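Local coordinates for protein ribonucleotide monophosphatase NagD (PDB 2C4N) that removes phosphate from ribonucleoside monophosphates with the help of a divalent metal such as magnesium, and probably acts on many other phosphorylated substrates, at residues I7-G12 / V199-R204; V174-P179 / L203-L208; D11-H16 / I218-G223; D112-G117 / N136-I141. All blocks are in the same frame, centred on the assembly; numbering follows the deposited sequence.

Contact 1: residues I7-G12 / V199-R204. With MG (magnesium ion), chain B; PO4 (phosphate ion), chain D; PO4 (phosphate ion), chain C.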
loop_
_atom_site.group_PDB
_atom_site.type_symbol
_atom_site.label_atom_id
_atom_site.label_comp_id
_atom_site.label_asym_id
_atom_site.label_seq_id
_atom_site.Cartn_x
_atom_site.Cartn_y
_atom_site.Cartn_z
ATOM N N ILE A 7 21.739 -20.249 -15.446
ATOM C CA ILE A 7 20.334 -19.894 -15.608
ATOM C C ILE A 7 20.420 -18.558 -16.332
ATOM O O ILE A 7 21.053 -17.618 -15.838
ATOM C CB ILE A 7 19.607 -19.664 -14.269
ATOM C CG1 ILE A 7 19.471 -20.981 -13.504
ATOM C CG2 ILE A 7 18.220 -19.074 -14.533
ATOM C CD1 ILE A 7 18.811 -20.816 -12.130
ATOM N N CYS A 8 19.814 -18.469 -17.506
ATOM C CA CYS A 8 19.872 -17.229 -18.255
ATOM C C CYS A 8 18.489 -16.720 -18.597
ATOM O O CYS A 8 17.684 -17.420 -19.217
ATOM C CB CYS A 8 20.683 -17.418 -19.541
ATOM S SG CYS A 8 20.958 -15.894 -20.480
ATOM N N ASP A 9 18.215 -15.492 -18.182
ATOM C CA ASP A 9 16.933 -14.877 -18.466
ATOM C C ASP A 9 16.809 -14.652 -19.974
ATOM O O ASP A 9 17.812 -14.481 -20.670
ATOM C CB ASP A 9 16.817 -13.553 -17.723
ATOM C CG ASP A 9 15.549 -12.830 -18.058
ATOM O OD1 ASP A 9 14.460 -13.403 -17.837
ATOM O OD2 ASP A 9 15.649 -11.698 -18.552
ATOM N N ILE A 10 15.582 -14.640 -20.476
ATOM C CA ILE A 10 15.360 -14.473 -21.910
ATOM C C ILE A 10 15.192 -13.046 -22.416
ATOM O O ILE A 10 16.059 -12.521 -23.113
ATOM C CB ILE A 10 14.139 -15.324 -22.362
ATOM C CG1 ILE A 10 14.491 -16.809 -22.233
ATOM C CG2 ILE A 10 13.739 -14.977 -23.801
ATOM C CD1 ILE A 10 13.327 -17.756 -22.471
ATOM N N ASP A 11 14.080 -12.413 -22.064
ATOM C CA ASP A 11 13.805 -11.061 -22.539
ATOM C C ASP A 11 14.746 -9.980 -22.023
ATOM O O ASP A 11 14.958 -9.846 -20.824
ATOM C CB ASP A 11 12.348 -10.714 -22.234
ATOM C CG ASP A 11 11.382 -11.621 -22.976
ATOM O OD1 ASP A 11 11.409 -11.608 -24.223
ATOM O OD2 ASP A 11 10.613 -12.356 -22.321
ATOM N N GLY A 12 15.316 -9.211 -22.947
ATOM C CA GLY A 12 16.237 -8.153 -22.567
ATOM C C GLY A 12 17.652 -8.667 -22.373
ATOM O O GLY A 12 18.559 -7.901 -22.054
ATOM N N VAL A 199 22.012 -15.035 -15.227
ATOM C CA VAL A 199 22.260 -13.849 -16.035
ATOM C C VAL A 199 20.901 -13.195 -16.273
ATOM O O VAL A 199 19.957 -13.861 -16.696
ATOM C CB VAL A 199 22.881 -14.212 -17.411
ATOM C CG1 VAL A 199 23.141 -12.948 -18.214
ATOM C CG2 VAL A 199 24.173 -14.990 -17.220
ATOM N N GLY A 200 20.792 -11.904 -15.984
ATOM C CA GLY A 200 19.523 -11.223 -16.185
ATOM C C GLY A 200 19.691 -9.740 -16.427
ATOM O O GLY A 200 20.769 -9.191 -16.196
ATOM N N ASP A 201 18.624 -9.088 -16.882
ATOM C CA ASP A 201 18.670 -7.657 -17.169
ATOM C C ASP A 201 17.890 -6.810 -16.168
ATOM O O ASP A 201 17.974 -5.582 -16.202
ATOM C CB ASP A 201 18.110 -7.381 -18.562
ATOM C CG ASP A 201 16.649 -7.746 -18.673
ATOM O OD1 ASP A 201 16.329 -8.907 -18.364
ATOM O OD2 ASP A 201 15.828 -6.884 -19.059
ATOM N N ASN A 202 17.127 -7.456 -15.290
ATOM C CA ASN A 202 16.329 -6.725 -14.309
ATOM C C ASN A 202 16.830 -6.910 -12.879
ATOM O O ASN A 202 16.690 -7.984 -12.292
ATOM C CB ASN A 202 14.867 -7.168 -14.385
ATOM C CG ASN A 202 13.934 -6.207 -13.671
ATOM O OD1 ASN A 202 14.330 -5.540 -12.717
ATOM N ND2 ASN A 202 12.690 -6.138 -14.128
ATOM N N LEU A 203 17.395 -5.849 -12.314
ATOM C CA LEU A 203 17.913 -5.891 -10.955
ATOM C C LEU A 203 16.871 -6.331 -9.941
ATOM O O LEU A 203 17.175 -7.077 -9.012
ATOM C CB LEU A 203 18.441 -4.509 -10.554
ATOM C CG LEU A 203 19.836 -4.116 -11.052
ATOM C CD1 LEU A 203 20.028 -2.616 -10.922
ATOM C CD2 LEU A 203 20.891 -4.865 -10.248
ATOM N N ARG A 204 15.640 -5.870 -10.128
ATOM C CA ARG A 204 14.561 -6.176 -9.197
ATOM C C ARG A 204 13.905 -7.543 -9.336
ATOM O O ARG A 204 13.043 -7.894 -8.533
ATOM C CB ARG A 204 13.503 -5.071 -9.268
ATOM C CG ARG A 204 14.077 -3.713 -8.897
ATOM C CD ARG A 204 13.065 -2.581 -8.986
ATOM N NE ARG A 204 13.716 -1.291 -8.766
ATOM C CZ ARG A 204 14.172 -0.865 -7.590
ATOM N NH1 ARG A 204 14.045 -1.620 -6.505
ATOM N NH2 ARG A 204 14.781 0.312 -7.502
HETATM MG MG MG B . 14.321 -9.909 -18.702
HETATM P P PO4 D . 11.564 -12.339 -18.913
HETATM O O1 PO4 D . 12.138 -13.420 -19.753
HETATM O O2 PO4 D . 11.381 -12.830 -17.526
HETATM O O3 PO4 D . 12.472 -11.181 -18.908
HETATM O O4 PO4 D . 10.252 -11.926 -19.474
HETATM P P PO4 C . 10.631 -9.793 -15.368
HETATM O O1 PO4 C . 10.190 -10.517 -16.586
HETATM O O2 PO4 C . 10.741 -8.345 -15.666
HETATM O O3 PO4 C . 9.642 -10.000 -14.284
HETATM O O4 PO4 C . 11.952 -10.311 -14.934
HETATM O O HOH W 1 13.234 -7.866 -19.020
HETATM O O HOH W 2 14.178 -9.814 -16.391
#

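Contact 2: residues V174-P179 / L203-L208. With PO4 (phosphate ion), chain C; PO4 (phosphate ion), chain D.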
loop_
_atom_site.group_PDB
_atom_site.type_symbol
_atom_site.label_atom_id
_atom_site.label_comp_id
_atom_site.label_asym_id
_atom_site.label_seq_id
_atom_site.Cartn_x
_atom_site.Cartn_y
_atom_site.Cartn_z
ATOM N N VAL A 174 4.710 -17.449 -8.228
ATOM C CA VAL A 174 5.740 -18.456 -8.450
ATOM C C VAL A 174 6.992 -17.898 -9.121
ATOM O O VAL A 174 8.106 -18.311 -8.806
ATOM C CB VAL A 174 5.181 -19.621 -9.310
ATOM C CG1 VAL A 174 6.293 -20.615 -9.646
ATOM C CG2 VAL A 174 4.054 -20.327 -8.557
ATOM N N GLY A 175 6.810 -16.953 -10.038
ATOM C CA GLY A 175 7.948 -16.392 -10.756
ATOM C C GLY A 175 8.798 -15.373 -10.015
ATOM O O GLY A 175 8.536 -15.055 -8.854
ATOM N N LYS A 176 9.828 -14.867 -10.695
ATOM C CA LYS A 176 10.722 -13.860 -10.121
ATOM C C LYS A 176 9.859 -12.683 -9.672
ATOM O O LYS A 176 8.838 -12.391 -10.293
ATOM C CB LYS A 176 11.719 -13.370 -11.180
ATOM C CG LYS A 176 12.628 -14.439 -11.757
ATOM C CD LYS A 176 13.393 -13.901 -12.965
ATOM C CE LYS A 176 12.477 -13.722 -14.176
ATOM N NZ LYS A 176 13.119 -12.904 -15.249
ATOM N N PRO A 177 10.274 -11.957 -8.620
ATOM C CA PRO A 177 11.481 -12.074 -7.795
ATOM C C PRO A 177 11.493 -13.180 -6.738
ATOM O O PRO A 177 12.430 -13.272 -5.946
ATOM C CB PRO A 177 11.598 -10.689 -7.171
ATOM C CG PRO A 177 10.166 -10.322 -6.945
ATOM C CD PRO A 177 9.503 -10.753 -8.245
ATOM N N SER A 178 10.465 -14.018 -6.725
ATOM C CA SER A 178 10.409 -15.107 -5.761
ATOM C C SER A 178 11.609 -16.036 -5.957
ATOM O O SER A 178 11.880 -16.498 -7.065
ATOM C CB SER A 178 9.109 -15.893 -5.934
ATOM O OG SER A 178 9.119 -17.060 -5.135
ATOM N N PRO A 179 12.355 -16.309 -4.879
ATOM C CA PRO A 179 13.523 -17.190 -4.976
ATOM C C PRO A 179 13.158 -18.639 -5.313
ATOM O O PRO A 179 13.974 -19.387 -5.850
ATOM C CB PRO A 179 14.161 -17.068 -3.591
ATOM C CG PRO A 179 13.741 -15.701 -3.137
ATOM C CD PRO A 179 12.299 -15.656 -3.562
ATOM N N LEU A 203 17.395 -5.849 -12.314
ATOM C CA LEU A 203 17.913 -5.891 -10.955
ATOM C C LEU A 203 16.871 -6.331 -9.941
ATOM O O LEU A 203 17.175 -7.077 -9.012
ATOM C CB LEU A 203 18.441 -4.509 -10.554
ATOM C CG LEU A 203 19.836 -4.116 -11.052
ATOM C CD1 LEU A 203 20.028 -2.616 -10.922
ATOM C CD2 LEU A 203 20.891 -4.865 -10.248
ATOM N N ARG A 204 15.640 -5.870 -10.128
ATOM C CA ARG A 204 14.561 -6.176 -9.197
ATOM C C ARG A 204 13.905 -7.543 -9.336
ATOM O O ARG A 204 13.043 -7.894 -8.533
ATOM C CB ARG A 204 13.503 -5.071 -9.268
ATOM C CG ARG A 204 14.077 -3.713 -8.897
ATOM C CD ARG A 204 13.065 -2.581 -8.986
ATOM N NE ARG A 204 13.716 -1.291 -8.766
ATOM C CZ ARG A 204 14.172 -0.865 -7.590
ATOM N NH1 ARG A 204 14.045 -1.620 -6.505
ATOM N NH2 ARG A 204 14.781 0.312 -7.502
ATOM N N THR A 205 14.303 -8.316 -10.340
ATOM C CA THR A 205 13.721 -9.641 -10.518
ATOM C C THR A 205 14.781 -10.731 -10.684
ATOM O O THR A 205 14.910 -11.606 -9.830
ATOM C CB THR A 205 12.735 -9.661 -11.713
ATOM O OG1 THR A 205 13.427 -9.356 -12.926
ATOM C CG2 THR A 205 11.624 -8.624 -11.504
ATOM N N ASP A 206 15.551 -10.680 -11.767
ATOM C CA ASP A 206 16.589 -11.689 -11.987
ATOM C C ASP A 206 17.657 -11.643 -10.902
ATOM O O ASP A 206 17.984 -12.654 -10.280
ATOM C CB ASP A 206 17.285 -11.472 -13.332
ATOM C CG ASP A 206 16.321 -11.440 -14.488
ATOM O OD1 ASP A 206 15.661 -12.472 -14.736
ATOM O OD2 ASP A 206 16.230 -10.380 -15.143
ATOM N N ILE A 207 18.196 -10.453 -10.673
ATOM C CA ILE A 207 19.260 -10.292 -9.700
ATOM C C ILE A 207 18.804 -10.506 -8.261
ATOM O O ILE A 207 19.458 -11.225 -7.505
ATOM C CB ILE A 207 19.919 -8.907 -9.855
ATOM C CG1 ILE A 207 20.210 -8.643 -11.342
ATOM C CG2 ILE A 207 21.214 -8.858 -9.051
ATOM C CD1 ILE A 207 21.112 -9.689 -12.011
ATOM N N LEU A 208 17.678 -9.900 -7.893
ATOM C CA LEU A 208 17.145 -10.046 -6.543
ATOM C C LEU A 208 16.870 -11.518 -6.221
ATOM O O LEU A 208 17.235 -12.003 -5.148
ATOM C CB LEU A 208 15.857 -9.228 -6.386
ATOM C CG LEU A 208 15.112 -9.322 -5.047
ATOM C CD1 LEU A 208 16.018 -8.878 -3.908
ATOM C CD2 LEU A 208 13.860 -8.460 -5.101
HETATM P P PO4 C . 10.631 -9.793 -15.368
HETATM O O1 PO4 C . 10.190 -10.517 -16.586
HETATM O O2 PO4 C . 10.741 -8.345 -15.666
HETATM O O3 PO4 C . 9.642 -10.000 -14.284
HETATM O O4 PO4 C . 11.952 -10.311 -14.934
HETATM P P PO4 D . 11.564 -12.339 -18.913
HETATM O O1 PO4 D . 12.138 -13.420 -19.753
HETATM O O2 PO4 D . 11.381 -12.830 -17.526
HETATM O O3 PO4 D . 12.472 -11.181 -18.908
HETATM O O4 PO4 D . 10.252 -11.926 -19.474
#

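Contact 3: residues D11-H16 / I218-G223. With MG (magnesium ion), chain B; PO4 (phosphate ion), chain D.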
loop_
_atom_site.group_PDB
_atom_site.type_symbol
_atom_site.label_atom_id
_atom_site.label_comp_id
_atom_site.label_asym_id
_atom_site.label_seq_id
_atom_site.Cartn_x
_atom_site.Cartn_y
_atom_site.Cartn_z
ATOM N N ASP A 11 14.080 -12.413 -22.064
ATOM C CA ASP A 11 13.805 -11.061 -22.539
ATOM C C ASP A 11 14.746 -9.980 -22.023
ATOM O O ASP A 11 14.958 -9.846 -20.824
ATOM C CB ASP A 11 12.348 -10.714 -22.234
ATOM C CG ASP A 11 11.382 -11.621 -22.976
ATOM O OD1 ASP A 11 11.409 -11.608 -24.223
ATOM O OD2 ASP A 11 10.613 -12.356 -22.321
ATOM N N GLY A 12 15.316 -9.211 -22.947
ATOM C CA GLY A 12 16.237 -8.153 -22.567
ATOM C C GLY A 12 17.652 -8.667 -22.373
ATOM O O GLY A 12 18.559 -7.901 -22.054
ATOM N N VAL A 13 17.835 -9.970 -22.571
ATOM C CA VAL A 13 19.133 -10.614 -22.411
ATOM C C VAL A 13 19.517 -11.388 -23.677
ATOM O O VAL A 13 20.578 -11.164 -24.258
ATOM C CB VAL A 13 19.114 -11.605 -21.221
ATOM C CG1 VAL A 13 20.464 -12.304 -21.100
ATOM C CG2 VAL A 13 18.769 -10.862 -19.925
ATOM N N LEU A 14 18.639 -12.291 -24.100
ATOM C CA LEU A 14 18.888 -13.109 -25.282
ATOM C C LEU A 14 18.025 -12.646 -26.444
ATOM O O LEU A 14 18.420 -12.749 -27.611
ATOM C CB LEU A 14 18.584 -14.581 -24.969
ATOM C CG LEU A 14 19.458 -15.224 -23.882
ATOM C CD1 LEU A 14 18.998 -16.650 -23.600
ATOM C CD2 LEU A 14 20.905 -15.218 -24.338
ATOM N N MET A 15 16.849 -12.158 -26.114
ATOM C CA MET A 15 15.900 -11.653 -27.097
ATOM C C MET A 15 15.383 -10.244 -26.813
ATOM O O MET A 15 15.093 -9.907 -25.720
ATOM C CB MET A 15 14.713 -12.585 -27.230
ATOM C CG MET A 15 15.066 -13.967 -27.568
ATOM S SD MET A 15 15.653 -14.248 -29.205
ATOM C CE MET A 15 14.224 -14.159 -29.904
ATOM N N HIS A 16 15.235 -9.462 -27.867
ATOM C CA HIS A 16 14.347 -8.349 -27.870
ATOM C C HIS A 16 13.157 -8.611 -28.728
ATOM O O HIS A 16 13.199 -8.564 -29.905
ATOM C CB HIS A 16 15.005 -7.055 -28.275
ATOM C CG HIS A 16 16.042 -6.575 -27.325
ATOM N ND1 HIS A 16 17.332 -6.342 -27.705
ATOM C CD2 HIS A 16 15.975 -6.267 -26.024
ATOM C CE1 HIS A 16 18.018 -5.917 -26.675
ATOM N NE2 HIS A 16 17.219 -5.870 -25.640
ATOM N N ILE A 218 24.941 -12.071 -12.742
ATOM C CA ILE A 218 25.524 -11.251 -13.795
ATOM C C ILE A 218 24.417 -10.393 -14.375
ATOM O O ILE A 218 23.417 -10.906 -14.876
ATOM C CB ILE A 218 26.118 -12.088 -14.952
ATOM C CG1 ILE A 218 27.274 -12.948 -14.438
ATOM C CG2 ILE A 218 26.622 -11.156 -16.058
ATOM C CD1 ILE A 218 27.918 -13.811 -15.517
ATOM N N LEU A 219 24.588 -9.083 -14.293
ATOM C CA LEU A 219 23.602 -8.166 -14.837
ATOM C C LEU A 219 24.064 -7.689 -16.208
ATOM O O LEU A 219 25.202 -7.252 -16.355
ATOM C CB LEU A 219 23.448 -6.935 -13.933
ATOM C CG LEU A 219 22.580 -5.789 -14.484
ATOM C CD1 LEU A 219 21.099 -6.158 -14.404
ATOM C CD2 LEU A 219 22.842 -4.524 -13.677
ATOM N N VAL A 220 23.200 -7.789 -17.213
ATOM C CA VAL A 220 23.549 -7.263 -18.527
ATOM C C VAL A 220 22.754 -5.974 -18.631
ATOM O O VAL A 220 21.687 -5.857 -18.031
ATOM C CB VAL A 220 23.178 -8.227 -19.690
ATOM C CG1 VAL A 220 24.129 -9.402 -19.700
ATOM C CG2 VAL A 220 21.732 -8.701 -19.561
ATOM N N LEU A 221 23.280 -5.005 -19.372
ATOM C CA LEU A 221 22.639 -3.704 -19.513
ATOM C C LEU A 221 21.831 -3.563 -20.799
ATOM O O LEU A 221 21.445 -2.460 -21.189
ATOM C CB LEU A 221 23.715 -2.615 -19.455
ATOM C CG LEU A 221 24.619 -2.662 -18.213
ATOM C CD1 LEU A 221 25.790 -1.696 -18.382
ATOM C CD2 LEU A 221 23.799 -2.327 -16.974
ATOM N N SER A 222 21.562 -4.690 -21.443
ATOM C CA SER A 222 20.825 -4.707 -22.698
ATOM C C SER A 222 19.308 -4.677 -22.534
ATOM O O SER A 222 18.580 -4.701 -23.527
ATOM C CB SER A 222 21.232 -5.948 -23.498
ATOM O OG SER A 222 21.102 -7.118 -22.703
ATOM N N GLY A 223 18.837 -4.612 -21.290
ATOM C CA GLY A 223 17.405 -4.595 -21.047
ATOM C C GLY A 223 16.868 -3.507 -20.124
ATOM O O GLY A 223 17.206 -2.330 -20.263
HETATM MG MG MG B . 14.321 -9.909 -18.702
HETATM P P PO4 D . 11.564 -12.339 -18.913
HETATM O O1 PO4 D . 12.138 -13.420 -19.753
HETATM O O2 PO4 D . 11.381 -12.830 -17.526
HETATM O O3 PO4 D . 12.472 -11.181 -18.908
HETATM O O4 PO4 D . 10.252 -11.926 -19.474
HETATM O O HOH W 3 22.516 -9.371 -23.342
HETATM O O HOH W 2 14.178 -9.814 -16.391
HETATM O O HOH W 1 13.234 -7.866 -19.020
#

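Contact 4: residues D112-G117 / N136-I141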
loop_
_atom_site.group_PDB
_atom_site.type_symbol
_atom_site.label_atom_id
_atom_site.label_comp_id
_atom_site.label_asym_id
_atom_site.label_seq_id
_atom_site.Cartn_x
_atom_site.Cartn_y
_atom_site.Cartn_z
ATOM N N ASP A 112 -9.498 -26.762 -5.097
ATOM C CA ASP A 112 -8.563 -26.646 -3.982
ATOM C C ASP A 112 -7.720 -25.387 -4.177
ATOM O O ASP A 112 -7.362 -24.710 -3.212
ATOM C CB ASP A 112 -7.629 -27.858 -3.930
ATOM C CG ASP A 112 -8.376 -29.169 -3.777
ATOM O OD1 ASP A 112 -9.150 -29.300 -2.806
ATOM O OD2 ASP A 112 -8.180 -30.069 -4.622
ATOM N N PHE A 113 -7.406 -25.099 -5.437
ATOM C CA PHE A 113 -6.593 -23.944 -5.809
ATOM C C PHE A 113 -7.274 -23.036 -6.816
ATOM O O PHE A 113 -8.135 -23.467 -7.583
ATOM C CB PHE A 113 -5.289 -24.369 -6.498
ATOM C CG PHE A 113 -4.451 -25.318 -5.716
ATOM C CD1 PHE A 113 -4.748 -26.678 -5.698
ATOM C CD2 PHE A 113 -3.340 -24.859 -5.021
ATOM C CE1 PHE A 113 -3.947 -27.567 -4.998
ATOM C CE2 PHE A 113 -2.531 -25.742 -4.317
ATOM C CZ PHE A 113 -2.838 -27.103 -4.307
ATOM N N VAL A 114 -6.850 -21.776 -6.812
ATOM C CA VAL A 114 -7.289 -20.786 -7.787
ATOM C C VAL A 114 -5.929 -20.429 -8.376
ATOM O O VAL A 114 -5.042 -19.959 -7.660
ATOM C CB VAL A 114 -7.916 -19.531 -7.145
ATOM C CG1 VAL A 114 -7.979 -18.397 -8.178
ATOM C CG2 VAL A 114 -9.326 -19.847 -6.657
ATOM N N ILE A 115 -5.748 -20.690 -9.664
ATOM C CA ILE A 115 -4.477 -20.423 -10.312
ATOM C C ILE A 115 -4.659 -19.377 -11.394
ATOM O O ILE A 115 -5.491 -19.533 -12.284
ATOM C CB ILE A 115 -3.913 -21.699 -10.952
ATOM C CG1 ILE A 115 -3.862 -22.819 -9.907
ATOM C CG2 ILE A 115 -2.537 -21.422 -11.530
ATOM C CD1 ILE A 115 -3.549 -24.174 -10.483
ATOM N N VAL A 116 -3.875 -18.309 -11.311
ATOM C CA VAL A 116 -3.965 -17.240 -12.286
ATOM C C VAL A 116 -2.687 -17.118 -13.099
ATOM O O VAL A 116 -1.587 -17.020 -12.550
ATOM C CB VAL A 116 -4.243 -15.871 -11.608
ATOM C CG1 VAL A 116 -4.423 -14.785 -12.673
ATOM C CG2 VAL A 116 -5.482 -15.964 -10.724
ATOM N N GLY A 117 -2.846 -17.148 -14.416
ATOM C CA GLY A 117 -1.716 -16.996 -15.316
ATOM C C GLY A 117 -2.051 -15.804 -16.190
ATOM O O GLY A 117 -2.196 -14.690 -15.691
ATOM N N ASN A 136 -13.308 -17.768 -0.043
ATOM C CA ASN A 136 -13.728 -18.961 0.635
ATOM C C ASN A 136 -12.672 -19.971 1.007
ATOM O O ASN A 136 -12.977 -21.072 1.349
ATOM C CB ASN A 136 -14.937 -19.603 -0.031
ATOM C CG ASN A 136 -16.204 -18.845 0.229
ATOM O OD1 ASN A 136 -16.794 -19.004 1.279
ATOM N ND2 ASN A 136 -16.631 -18.066 -0.695
ATOM N N GLY A 137 -11.424 -19.560 0.979
ATOM C CA GLY A 137 -10.339 -20.449 1.359
ATOM C C GLY A 137 -9.513 -21.201 0.333
ATOM O O GLY A 137 -8.624 -21.967 0.713
ATOM N N ALA A 138 -9.774 -21.007 -0.951
ATOM C CA ALA A 138 -8.989 -21.715 -1.955
ATOM C C ALA A 138 -7.546 -21.221 -1.927
ATOM O O ALA A 138 -7.291 -20.044 -1.655
ATOM C CB ALA A 138 -9.593 -21.492 -3.331
ATOM N N ARG A 139 -6.596 -22.114 -2.198
ATOM C CA ARG A 139 -5.188 -21.726 -2.220
ATOM C C ARG A 139 -4.937 -20.885 -3.479
ATOM O O ARG A 139 -5.106 -21.355 -4.608
ATOM C CB ARG A 139 -4.307 -22.982 -2.175
ATOM C CG ARG A 139 -4.479 -23.751 -0.855
ATOM C CD ARG A 139 -3.826 -25.130 -0.876
ATOM N NE ARG A 139 -2.372 -25.069 -1.016
ATOM C CZ ARG A 139 -1.575 -26.135 -0.973
ATOM N NH1 ARG A 139 -2.095 -27.341 -0.792
ATOM N NH2 ARG A 139 -0.263 -25.996 -1.112
ATOM N N PHE A 140 -4.534 -19.636 -3.256
ATOM C CA PHE A 140 -4.306 -18.636 -4.301
ATOM C C PHE A 140 -2.860 -18.611 -4.840
ATOM O O PHE A 140 -1.936 -18.168 -4.156
ATOM C CB PHE A 140 -4.707 -17.273 -3.711
ATOM C CG PHE A 140 -4.912 -16.171 -4.725
ATOM C CD1 PHE A 140 -5.029 -16.435 -6.089
ATOM C CD2 PHE A 140 -5.024 -14.851 -4.288
ATOM C CE1 PHE A 140 -5.251 -15.394 -7.004
ATOM C CE2 PHE A 140 -5.246 -13.805 -5.186
ATOM C CZ PHE A 140 -5.361 -14.073 -6.547
ATOM N N ILE A 141 -2.685 -19.090 -6.071
ATOM C CA ILE A 141 -1.372 -19.152 -6.719
ATOM C C ILE A 141 -1.404 -18.388 -8.041
ATOM O O ILE A 141 -2.384 -18.464 -8.782
ATOM C CB ILE A 141 -0.976 -20.614 -7.065
ATOM C CG1 ILE A 141 -1.252 -21.545 -5.882
ATOM C CG2 ILE A 141 0.486 -20.668 -7.469
ATOM C CD1 ILE A 141 -0.443 -21.239 -4.651
#

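Contact 1: residues I7-G12 / V199-R204
Asp9 carries CG anti to its backbone N (chi1 176°), while Asp201 holds CG between its N and its carbonyl carbon (chi1 64°); set this way, the two carboxylates meet at one magnesium ion. Asp9 OD2 and Asp201 OD1 are 2.9 Å apart, a closeness of two acceptors that the shared cation compensates. The metal lies 2.2 Å from Asp9 OD2 and 2.3 Å from Asp201 OD1, and the carboxylate planes are only 10° apart. Asp11 contributes its backbone O, and a phosphate oxygen and two waters bring the ligands to six. The other carboxylate oxygens are held as well: Asp9 OD1 by Lys176, Asp201 OD2 by Val224 N and one of the metal-bound waters. Behind the metal the strands run parallel, with Val199 N bonded to Ile7 O and Asp9 N to Val199 O, both at 2.8 Å. Asp11 N reaches O1 of the metal-bound phosphate at 3.2 Å, and Arg55 pairs with Asp11 OD1, consistent with a role in orienting Asp11 for proton transfer. Two aspartates of a DxD sequence at the C-terminal end of one strand, with a third beyond its parallel neighbour, are the signature of the HAD phosphatase active site.

Contact 2: residues V174-P179 / L203-L208
Lys176 NZ is gripped from several sides: Asp206 OD1 at 2.6 Å in a salt bridge, O4 of one phosphate ion at 2.9 Å, O2 of the metal-bound phosphate, and Asp9. It meets Asp206 OD1 on the syn side but 32° out of the carboxylate plane. The lysine chain runs along Thr205, Lys176 CB to Thr205 CB 3.9 Å, and bends at chi3 (-72°) near the carboxylate of Asp206. The far oxygen of the carboxylate, Asp206 OD2, accepts from Asn202 N, which helps fix the group's rotation. Thr205 OG1 donates at 2.7 Å to O4 of the phosphate that is not bound to the metal, so this oxygen is shared by lysine and threonine. Away from the lysine tip the contact turns apolar: Pro177, after a cis peptide bond, lays its CB 3.8 Å from Leu208 CD2 and 3.4 Å from Arg204 O. The chemistry is that of an anion-binding corner, where one lysine nitrogen links two carboxylates to bound phosphate; this agrees with the substrate-binding roles assigned by similarity to Lys176 and Thr205.

Contact 3: residues D11-H16 / I218-G223
Gly12 and Gly223 pack backbone to backbone, their CA atoms 4.0 Å apart, with no side chain on either to hold the backbones off. Beside them Ser222 OG donates to Gly12 O at 2.7 Å, approaching 27° out of the carbonyl plane. Its chi1 of 52° places OG between the backbone N and the carbonyl carbon, which directs it at Gly12 O. On the buried side Val13 and Val220 cross at about a right angle, CG2 to CG2 at 3.7 Å, and both also rest on Val199 of the central sheet. The opposite character appears around His16, an exposed residue joined to the other segment mainly through its ring tip: NE2 donates to Ser222 O at 2.8 Å, with that oxygen only 6° out of the ring plane. Solvent also enters, for one water donates to both Val13 O and Ser222 OG, bridging the segments beside the serine bond. Gly12 N closes the turn on its own side by bonding to Met15 O at 2.9 Å, and Gly12 has positive phi, which suits a residue without a side chain. A tight turn straight after strand 5-9, leading into the small antiparallel pair 15-16 and 19-20, is consistent with the squiggle and flap of HAD enzymes, here secured to the loop after strand 216-220.

Contact 4: residues D112-G117 / N136-I141
Arg139 lays its guanidinium alongside the Phe113 ring on one face of a parallel sheet, where the two strands belong to a beta-alpha-beta crossover, 105-116 to 139-142 by way of helix 124-135. Phe113 CE2 stands 3.4 Å above the guanidinium plane, offset toward its rim, and the two planes are 40° apart. Arg139 NH2 bonds both to Gln82 OE1 and to Pro234 O of a second subunit, so this end of the contact reaches a subunit interface. The four-stranded parallel sheet is consistent with the cap domain of this HAD family. Gly137, with positive phi, is the C-prime residue of the Schellman motif that ends helix 124-135 and turns the chain into its second strand. From there the backbones zip up in parallel register: Val114 N bonds to Arg139 O at 2.8 Å and Ile141 N to Val114 O at 3.0 Å, flanked by Arg139 N to Asp112 O and Val116 N to Ile141 O. On the face with Phe113, Ile141 CG1 touches Phe113 CD2 at 4.0 Å, beside helix 71-80. On the face with Val114 and Phe140, helices 124-135 and 156-167 cover the side chains. There Val114 CG2 packs on Ala138 CB at 3.7 Å, and Val116 CG2 lies in the plane of the Phe140 ring, 3.8 Å from CE1 at its edge.

In the fold
Contacts 1 and 4 are buried and both pair parallel strands, yet they lie on opposite sides of the chain's centre, with centres about 28 Å apart: one ends in charged metal ligands, the other is mostly apolar. Contacts 2 and 3 are only partly buried and flank contact 1. Contact 2 shares helix 203-212 with it and adds the lysine and threonine that face phosphate, whereas contact 3 shares Asp11 and Gly12 and relies on hydrogen bonds to backbone oxygens and a bridging water. Strands 196-200 and 216-220 are neighbours in the six-stranded sheet, which unites contacts 1 and 3. Val174 of contact 2 touches Ile141 of contact 4, so the loop before helix 180-189 touches the four-stranded sheet.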